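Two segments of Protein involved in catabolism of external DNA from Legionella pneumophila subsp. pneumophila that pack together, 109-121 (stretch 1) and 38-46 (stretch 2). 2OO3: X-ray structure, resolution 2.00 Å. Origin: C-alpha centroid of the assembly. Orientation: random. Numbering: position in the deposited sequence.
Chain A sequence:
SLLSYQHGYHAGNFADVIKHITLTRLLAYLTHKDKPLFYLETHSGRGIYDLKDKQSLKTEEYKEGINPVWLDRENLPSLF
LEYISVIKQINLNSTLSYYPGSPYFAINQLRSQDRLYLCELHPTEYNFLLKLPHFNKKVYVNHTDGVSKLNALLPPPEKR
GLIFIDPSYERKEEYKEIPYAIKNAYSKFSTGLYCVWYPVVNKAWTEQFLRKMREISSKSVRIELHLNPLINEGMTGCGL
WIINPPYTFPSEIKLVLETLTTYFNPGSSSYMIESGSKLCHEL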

ATOM      1  N   GLN A 109      10.473   8.872   0.417  1.00 11.25           N
ATOM      2  CA  GLN A 109       9.773   9.899   1.172  1.00  9.77           C
ATOM      3  C   GLN A 109      10.127  10.057   2.662  1.00  9.10           C
ATOM      4  O   GLN A 109       9.875  11.123   3.267  1.00  8.64           O
ATOM      5  CB  GLN A 109       8.287   9.641   1.045  1.00 10.44           C
ATOM      6  CG  GLN A 109       7.682  10.307  -0.194  1.00 12.06           C
ATOM      7  CD  GLN A 109       6.232   9.977  -0.282  1.00 13.59           C
ATOM      8  OE1 GLN A 109       5.888   8.837  -0.543  1.00 16.43           O
ATOM      9  NE2 GLN A 109       5.377  10.933   0.026  1.00 13.64           N
ATOM     10  N   LEU A 110      10.658   9.006   3.263  1.00  8.38           N
ATOM     11  CA  LEU A 110      11.009   9.047   4.675  1.00  8.80           C
ATOM     12  C   LEU A 110      12.307   9.813   4.905  1.00  8.90           C
ATOM     13  O   LEU A 110      12.972  10.197   3.937  1.00  7.38           O
ATOM     14  CB  LEU A 110      11.053   7.629   5.272  1.00  8.58           C
ATOM     15  CG  LEU A 110       9.643   7.023   5.448  1.00  9.23           C
ATOM     16  CD1 LEU A 110       9.740   5.582   5.939  1.00 11.86           C
ATOM     17  CD2 LEU A 110       8.833   7.818   6.430  1.00  8.98           C
ATOM     18  N   ARG A 111      12.647  10.048   6.181  1.00  8.64           N
ATOM     19  CA  ARG A 111      13.777  10.912   6.531  1.00  9.72           C
ATOM     20  C   ARG A 111      14.883  10.119   7.229  1.00 10.82           C
ATOM     21  O   ARG A 111      14.660   8.996   7.695  1.00 10.53           O
ATOM     22  CB  ARG A 111      13.270  12.054   7.424  1.00  9.65           C
ATOM     23  CG  ARG A 111      12.138  12.759   6.736  1.00 10.78           C
ATOM     24  CD  ARG A 111      11.076  13.264   7.639  1.00 13.78           C
ATOM     25  NE  ARG A 111      10.558  12.306   8.620  1.00 13.19           N
ATOM     26  CZ  ARG A 111       9.856  12.702   9.675  1.00 12.42           C
ATOM     27  NH1 ARG A 111       9.612  14.003   9.810  1.00 12.91           N
ATOM     28  NH2 ARG A 111       9.414  11.841  10.590  1.00  9.81           N
ATOM     29  N   SER A 112      16.069  10.715   7.330  1.00 11.22           N
ATOM     30  CA  SER A 112      17.176  10.059   8.009  1.00 11.89           C
ATOM     31  C   SER A 112      16.844   9.710   9.440  1.00 11.50           C
ATOM     32  O   SER A 112      17.388   8.730   9.966  1.00 10.93           O
ATOM     33  CB  SER A 112      18.437  10.931   7.972  1.00 13.83           C
ATOM     34  OG  SER A 112      18.150  12.233   8.448  1.00 16.40           O
ATOM     35  N   GLN A 113      15.950  10.476  10.088  1.00 10.38           N
ATOM     36  CA  GLN A 113      15.616  10.172  11.500  1.00 10.40           C
ATOM     37  C   GLN A 113      14.655   8.984  11.674  1.00  9.18           C
ATOM     38  O   GLN A 113      14.433   8.507  12.781  1.00  9.40           O
ATOM     39  CB  GLN A 113      15.007  11.404  12.202  1.00 10.45           C
ATOM     40  CG  GLN A 113      13.617  11.727  11.642  1.00 12.23           C
ATOM     41  CD  GLN A 113      13.065  13.018  12.151  1.00 17.62           C
ATOM     42  OE1 GLN A 113      12.686  13.105  13.331  1.00 21.81           O
ATOM     43  NE2 GLN A 113      12.991  14.044  11.276  1.00 11.41           N
ATOM     44  N   ASP A 114      14.051   8.527  10.596  1.00  8.52           N
ATOM     45  CA  ASP A 114      12.977   7.531  10.701  1.00  7.57           C
ATOM     46  C   ASP A 114      13.601   6.163  10.747  1.00  7.62           C
ATOM     47  O   ASP A 114      14.819   6.022  10.562  1.00  8.64           O
ATOM     48  CB  ASP A 114      11.994   7.669   9.517  1.00  6.24           C
ATOM     49  CG  ASP A 114      11.318   9.036   9.486  1.00  7.34           C
ATOM     50  OD1 ASP A 114      10.951   9.540  10.584  1.00  7.11           O
ATOM     51  OD2 ASP A 114      11.141   9.625   8.379  1.00  3.53           O
ATOM     52  N   ARG A 115      12.804   5.137  10.989  1.00  7.09           N
ATOM     53  CA  ARG A 115      13.353   3.777  10.976  1.00  7.21           C
ATOM     54  C   ARG A 115      12.452   2.884  10.174  1.00  7.54           C
ATOM     55  O   ARG A 115      11.251   2.774  10.495  1.00  7.09           O
ATOM     56  CB  ARG A 115      13.474   3.217  12.395  1.00  6.77           C
ATOM     57  CG  ARG A 115      14.031   1.829  12.454  1.00  7.94           C
ATOM     58  CD  ARG A 115      14.490   1.467  13.872  1.00 11.05           C
ATOM     59  NE  ARG A 115      13.383   1.565  14.817  1.00 11.57           N
ATOM     60  CZ  ARG A 115      12.695   0.533  15.306  1.00 14.29           C
ATOM     61  NH1 ARG A 115      12.989  -0.717  14.950  1.00 16.47           N
ATOM     62  NH2 ARG A 115      11.703   0.764  16.161  1.00 14.66           N
ATOM     63  N   LEU A 116      13.021   2.259   9.141  1.00  7.15           N
ATOM     64  CA  LEU A 116      12.253   1.360   8.257  1.00  6.93           C
ATOM     65  C   LEU A 116      12.579  -0.070   8.624  1.00  6.99           C
ATOM     66  O   LEU A 116      13.746  -0.454   8.739  1.00  6.90           O
ATOM     67  CB  LEU A 116      12.586   1.575   6.766  1.00  6.58           C
ATOM     68  CG  LEU A 116      12.213   2.917   6.096  1.00  7.15           C
ATOM     69  CD1 LEU A 116      13.155   4.044   6.518  1.00  7.20           C
ATOM     70  CD2 LEU A 116      12.190   2.752   4.570  1.00  7.25           C
ATOM     71  N   TYR A 117      11.545  -0.874   8.752  1.00  6.16           N
ATOM     72  CA  TYR A 117      11.719  -2.254   9.043  1.00  5.90           C
ATOM     73  C   TYR A 117      10.932  -3.057   7.996  1.00  6.08           C
ATOM     74  O   TYR A 117       9.684  -3.006   7.940  1.00  5.91           O
ATOM     75  CB  TYR A 117      11.196  -2.498  10.442  1.00  6.76           C
ATOM     76  CG  TYR A 117      11.610  -3.799  11.033  1.00  9.90           C
ATOM     77  CD1 TYR A 117      12.536  -3.842  12.095  1.00 10.02           C
ATOM     78  CD2 TYR A 117      11.067  -5.003  10.569  1.00 11.59           C
ATOM     79  CE1 TYR A 117      12.897  -5.051  12.666  1.00 11.18           C
ATOM     80  CE2 TYR A 117      11.427  -6.209  11.138  1.00 11.95           C
ATOM     81  CZ  TYR A 117      12.336  -6.215  12.180  1.00 11.35           C
ATOM     82  OH  TYR A 117      12.669  -7.387  12.754  1.00 12.81           O
ATOM     83  N   LEU A 118      11.657  -3.795   7.163  1.00  5.48           N
ATOM     84  CA  LEU A 118      11.047  -4.460   6.021  1.00  5.93           C
ATOM     85  C   LEU A 118      11.136  -5.968   6.196  1.00  7.18           C
ATOM     86  O   LEU A 118      12.228  -6.495   6.437  1.00  7.30           O
ATOM     87  CB  LEU A 118      11.781  -4.069   4.735  1.00  5.59           C
ATOM     88  CG  LEU A 118      11.957  -2.558   4.478  1.00  5.91           C
ATOM     89  CD1 LEU A 118      12.844  -2.259   3.256  1.00  5.00           C
ATOM     90  CD2 LEU A 118      10.547  -1.821   4.386  1.00  3.94           C
ATOM     91  N   CYS A 119      10.010  -6.657   6.048  1.00  7.58           N
ATOM     92  CA  CYS A 119       9.972  -8.119   6.266  1.00  9.34           C
ATOM     93  C   CYS A 119       9.651  -8.813   4.966  1.00  9.46           C
ATOM     94  O   CYS A 119       8.725  -8.401   4.260  1.00  9.31           O
ATOM     95  CB  CYS A 119       8.893  -8.519   7.282  1.00  9.11           C
ATOM     96  SG  CYS A 119       9.070  -7.754   8.947  1.00 12.82           S
ATOM     97  N   GLU A 120      10.363  -9.891   4.676  1.00 10.49           N
ATOM     98  CA  GLU A 120      10.026 -10.702   3.521  1.00 12.83           C
ATOM     99  C   GLU A 120      10.304 -12.178   3.807  1.00 13.76           C
ATOM    100  O   GLU A 120      11.414 -12.542   4.167  1.00 14.09           O
ATOM    101  CB  GLU A 120      10.792 -10.233   2.257  1.00 12.00           C
ATOM    102  CG  GLU A 120      10.616 -11.155   1.016  1.00 12.79           C
ATOM    103  CD  GLU A 120       9.137 -11.426   0.656  1.00 14.82           C
ATOM    104  OE1 GLU A 120       8.273 -10.501   0.762  1.00 14.44           O
ATOM    105  OE2 GLU A 120       8.842 -12.584   0.270  1.00 14.11           O
ATOM    106  N   LEU A 121       9.305 -13.011   3.565  1.00 15.21           N
ATOM    107  CA  LEU A 121       9.410 -14.443   3.849  1.00 17.94           C
ATOM    108  C   LEU A 121      10.146 -15.258   2.759  1.00 17.85           C
ATOM    109  O   LEU A 121      10.890 -16.196   3.070  1.00 17.94           O
ATOM    110  CB  LEU A 121       7.996 -14.978   4.065  1.00 18.32           C
ATOM    111  CG  LEU A 121       7.769 -16.286   4.807  1.00 21.12           C
ATOM    112  CD1 LEU A 121       8.269 -16.174   6.210  1.00 23.17           C
ATOM    113  CD2 LEU A 121       6.306 -16.635   4.770  1.00 20.88           C
TER
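Stretch 2, residues 38-46: FYLETHSGR

Stretch 2 lies alongside stretch 1 as a neighbouring parallel β-strand. Residues 38-41 are extended and run in the same direction as the strand that begins at Arg115, with axes 10° apart and 4.7 Å at closest approach. The register pairs Arg115 with Phe38, Leu116 with Tyr39, Tyr117 with Leu40 and Leu118 with Glu41. The hydrogen bonds alternate in the manner of a parallel ladder: Tyr39 N donates to Arg115 O (2.7 Å), Tyr117 N to Tyr39 O (2.8 Å), Glu41 N to Tyr117 O (3.0 Å) and Cys119 N to Glu41 O (3.1 Å). Beyond Glu41 stretch 2 leaves the extended conformation at Thr42, whose phi/psi is -83/-28, and His43 and Ser44 follow in a loop. The contact nevertheless continues, because this loop brings Ser44 N to 2.8 Å from Cys119 O in a nearly straight hydrogen bond.

Side chains alternate between the two faces of the sheet. On one face lie Arg115, Tyr117, Phe38 and Leu40. Phe38 adopts chi1 t, which brings its ring nearer to stretch 1, where Phe38 CE1 meets Tyr117 CB at 3.6 Å. Arg115, t at chi1 and chi2 and p at chi3, brings its end nearer to stretch 2, so that Phe38 CE1 lies over one face of the guanidinium, 3.4 Å from Arg115 NH1. Tyr117 is also t at chi1, but the end of its side chain leads away from stretch 2. Its ring still meets Leu40, whose t,p rotamer brings a methyl nearer to stretch 1: Leu40 CD1 is 3.7 Å from Tyr117 CD2 and 4.2 Å from Cys119 SG.

The other face carries Leu116, Leu118, Tyr39 and Glu41. With chi1 t and chi2 80°, the Tyr39 ring runs along the sheet among three leucines. Leu110, before the turn that leads into the strand, reaches Tyr39 CB with CD1 at 3.5 Å; Leu116 CG approaches Tyr39 CD2 at 4.0 Å; and Leu118 CD2, near the plane of the ring, lies 4.0 Å from Tyr39 CE2 at its edge. The m,t rotamer of Leu118 also brings CD2 to 3.9 Å from Glu41 CD. Glu41, m at chi1 and t at chi2, accepts a short hydrogen bond from Tyr39 OH at OE1 (2.5 Å), which ties together two side chains of stretch 2 on this face. Ser44, m at chi1, points toward stretch 1 and places OG 3.3 Å from Leu118 CB.

The last contact brings in a side-chain acceptor. Glu120, t at chi1 and p at chi2, brings its carboxylate closer to the loop, and OE1 accepts a hydrogen bond from Gly45 N at 2.8 Å. Gly45 has a phi of +64°, a value that favours glycine.

In stretch 1 the approach to the strand is braced by a type I turn from Arg111 to Asp114, closed by Asp114 N donating to Arg111 O (3.0 Å) and by a salt bridge between Arg111 NE and Asp114 OD2 (2.8 Å).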

ATOM      1  N   PHE A  38       8.452   5.149  12.982  1.00  7.95           N
ATOM      2  CA  PHE A  38       8.721   3.751  12.662  1.00  7.04           C
ATOM      3  C   PHE A  38       7.871   3.350  11.436  1.00  7.25           C
ATOM      4  O   PHE A  38       6.640   3.520  11.444  1.00  6.07           O
ATOM      5  CB  PHE A  38       8.314   2.881  13.861  1.00  7.77           C
ATOM      6  CG  PHE A  38       8.586   1.419  13.682  1.00  7.05           C
ATOM      7  CD1 PHE A  38       9.845   0.978  13.297  1.00  9.01           C
ATOM      8  CD2 PHE A  38       7.601   0.482  13.941  1.00  9.52           C
ATOM      9  CE1 PHE A  38      10.127  -0.357  13.155  1.00  8.09           C
ATOM     10  CE2 PHE A  38       7.879  -0.903  13.786  1.00 10.83           C
ATOM     11  CZ  PHE A  38       9.130  -1.310  13.382  1.00  8.71           C
ATOM     12  N   TYR A  39       8.514   2.816  10.404  1.00  5.76           N
ATOM     13  CA  TYR A  39       7.783   2.370   9.230  1.00  6.58           C
ATOM     14  C   TYR A  39       7.980   0.858   9.140  1.00  5.96           C
ATOM     15  O   TYR A  39       9.101   0.385   9.011  1.00  5.33           O
ATOM     16  CB  TYR A  39       8.306   3.071   7.965  1.00  6.71           C
ATOM     17  CG  TYR A  39       7.702   2.520   6.699  1.00  7.33           C
ATOM     18  CD1 TYR A  39       6.411   2.923   6.287  1.00  9.84           C
ATOM     19  CD2 TYR A  39       8.393   1.599   5.909  1.00  6.17           C
ATOM     20  CE1 TYR A  39       5.839   2.418   5.126  1.00  8.29           C
ATOM     21  CE2 TYR A  39       7.819   1.088   4.711  1.00  7.28           C
ATOM     22  CZ  TYR A  39       6.548   1.503   4.350  1.00  9.00           C
ATOM     23  OH  TYR A  39       5.948   1.038   3.201  1.00  9.77           O
ATOM     24  N   LEU A  40       6.883   0.120   9.242  1.00  6.32           N
ATOM     25  CA  LEU A  40       6.925  -1.353   9.204  1.00  6.98           C
ATOM     26  C   LEU A  40       6.154  -1.924   8.007  1.00  7.49           C
ATOM     27  O   LEU A  40       4.946  -1.641   7.851  1.00  6.78           O
ATOM     28  CB  LEU A  40       6.364  -1.924  10.531  1.00  7.01           C
ATOM     29  CG  LEU A  40       6.101  -3.431  10.605  1.00  9.54           C
ATOM     30  CD1 LEU A  40       7.423  -4.190  10.461  1.00  7.94           C
ATOM     31  CD2 LEU A  40       5.468  -3.731  11.923  1.00 10.51           C
ATOM     32  N   GLU A  41       6.839  -2.716   7.170  1.00  6.93           N
ATOM     33  CA  GLU A  41       6.167  -3.494   6.144  1.00  8.44           C
ATOM     34  C   GLU A  41       6.187  -4.953   6.477  1.00  8.64           C
ATOM     35  O   GLU A  41       7.248  -5.523   6.733  1.00  9.98           O
ATOM     36  CB  GLU A  41       6.787  -3.299   4.761  1.00  8.97           C
ATOM     37  CG  GLU A  41       6.429  -2.005   4.083  1.00 11.45           C
ATOM     38  CD  GLU A  41       7.074  -1.910   2.700  1.00 13.84           C
ATOM     39  OE1 GLU A  41       7.330  -0.796   2.195  1.00 10.89           O
ATOM     40  OE2 GLU A  41       7.341  -2.984   2.134  1.00 17.67           O
ATOM     41  N   THR A  42       5.013  -5.580   6.436  1.00  8.22           N
ATOM     42  CA  THR A  42       4.881  -7.011   6.758  1.00  7.82           C
ATOM     43  C   THR A  42       5.225  -7.905   5.538  1.00  6.87           C
ATOM     44  O   THR A  42       5.647  -9.043   5.691  1.00  6.25           O
ATOM     45  CB  THR A  42       3.415  -7.319   7.231  1.00  8.26           C
ATOM     46  OG1 THR A  42       2.500  -6.711   6.309  1.00  8.37           O
ATOM     47  CG2 THR A  42       3.101  -6.717   8.620  1.00  9.48           C
ATOM     48  N   HIS A  43       5.024  -7.405   4.321  1.00  7.32           N
ATOM     49  CA  HIS A  43       5.234  -8.212   3.109  1.00  5.82           C
ATOM     50  C   HIS A  43       5.971  -7.317   2.093  1.00  7.62           C
ATOM     51  O   HIS A  43       5.327  -6.752   1.169  1.00  8.11           O
ATOM     52  CB  HIS A  43       3.901  -8.643   2.466  1.00  7.03           C
ATOM     53  CG  HIS A  43       3.002  -9.483   3.325  1.00  6.43           C
ATOM     54  ND1 HIS A  43       2.225  -8.956   4.334  1.00  9.21           N
ATOM     55  CD2 HIS A  43       2.698 -10.805   3.270  1.00  9.35           C
ATOM     56  CE1 HIS A  43       1.505  -9.924   4.890  1.00  9.86           C
ATOM     57  NE2 HIS A  43       1.781 -11.058   4.270  1.00 10.15           N
ATOM     58  N   SER A  44       7.285  -7.154   2.238  1.00  6.27           N
ATOM     59  CA  SER A  44       8.017  -6.187   1.415  1.00  8.24           C
ATOM     60  C   SER A  44       8.315  -6.582  -0.040  1.00  9.25           C
ATOM     61  O   SER A  44       8.585  -5.709  -0.871  1.00 11.18           O
ATOM     62  CB  SER A  44       9.324  -5.794   2.108  1.00  7.34           C
ATOM     63  OG  SER A  44       9.034  -5.326   3.402  1.00  8.52           O
ATOM     64  N   GLY A  45       8.314  -7.877  -0.336  1.00  9.24           N
ATOM     65  CA  GLY A  45       8.655  -8.370  -1.664  1.00  9.92           C
ATOM     66  C   GLY A  45      10.104  -8.067  -2.035  1.00 10.68           C
ATOM     67  O   GLY A  45      10.958  -7.923  -1.171  1.00 12.55           O
ATOM     68  N   ARG A  46      10.406  -7.952  -3.318  1.00 10.12           N
ATOM     69  CA  ARG A  46      11.801  -7.763  -3.718  1.00  9.71           C
ATOM     70  C   ARG A  46      12.179  -6.290  -3.842  1.00  9.74           C
ATOM     71  O   ARG A  46      13.359  -5.966  -3.990  1.00 11.06           O
ATOM     72  CB  ARG A  46      12.095  -8.520  -5.007  1.00 10.42           C
ATOM     73  CG  ARG A  46      11.282  -8.053  -6.172  1.00 10.35           C
ATOM     74  CD  ARG A  46      11.698  -8.743  -7.471  1.00 16.90           C
ATOM     75  NE  ARG A  46      11.591 -10.200  -7.406  1.00 23.19           N
ATOM     76  CZ  ARG A  46      12.153 -11.027  -8.290  1.00 27.44           C
ATOM     77  NH1 ARG A  46      12.869 -10.533  -9.307  1.00 27.16           N
ATOM     78  NH2 ARG A  46      12.008 -12.341  -8.157  1.00 27.11           N
TER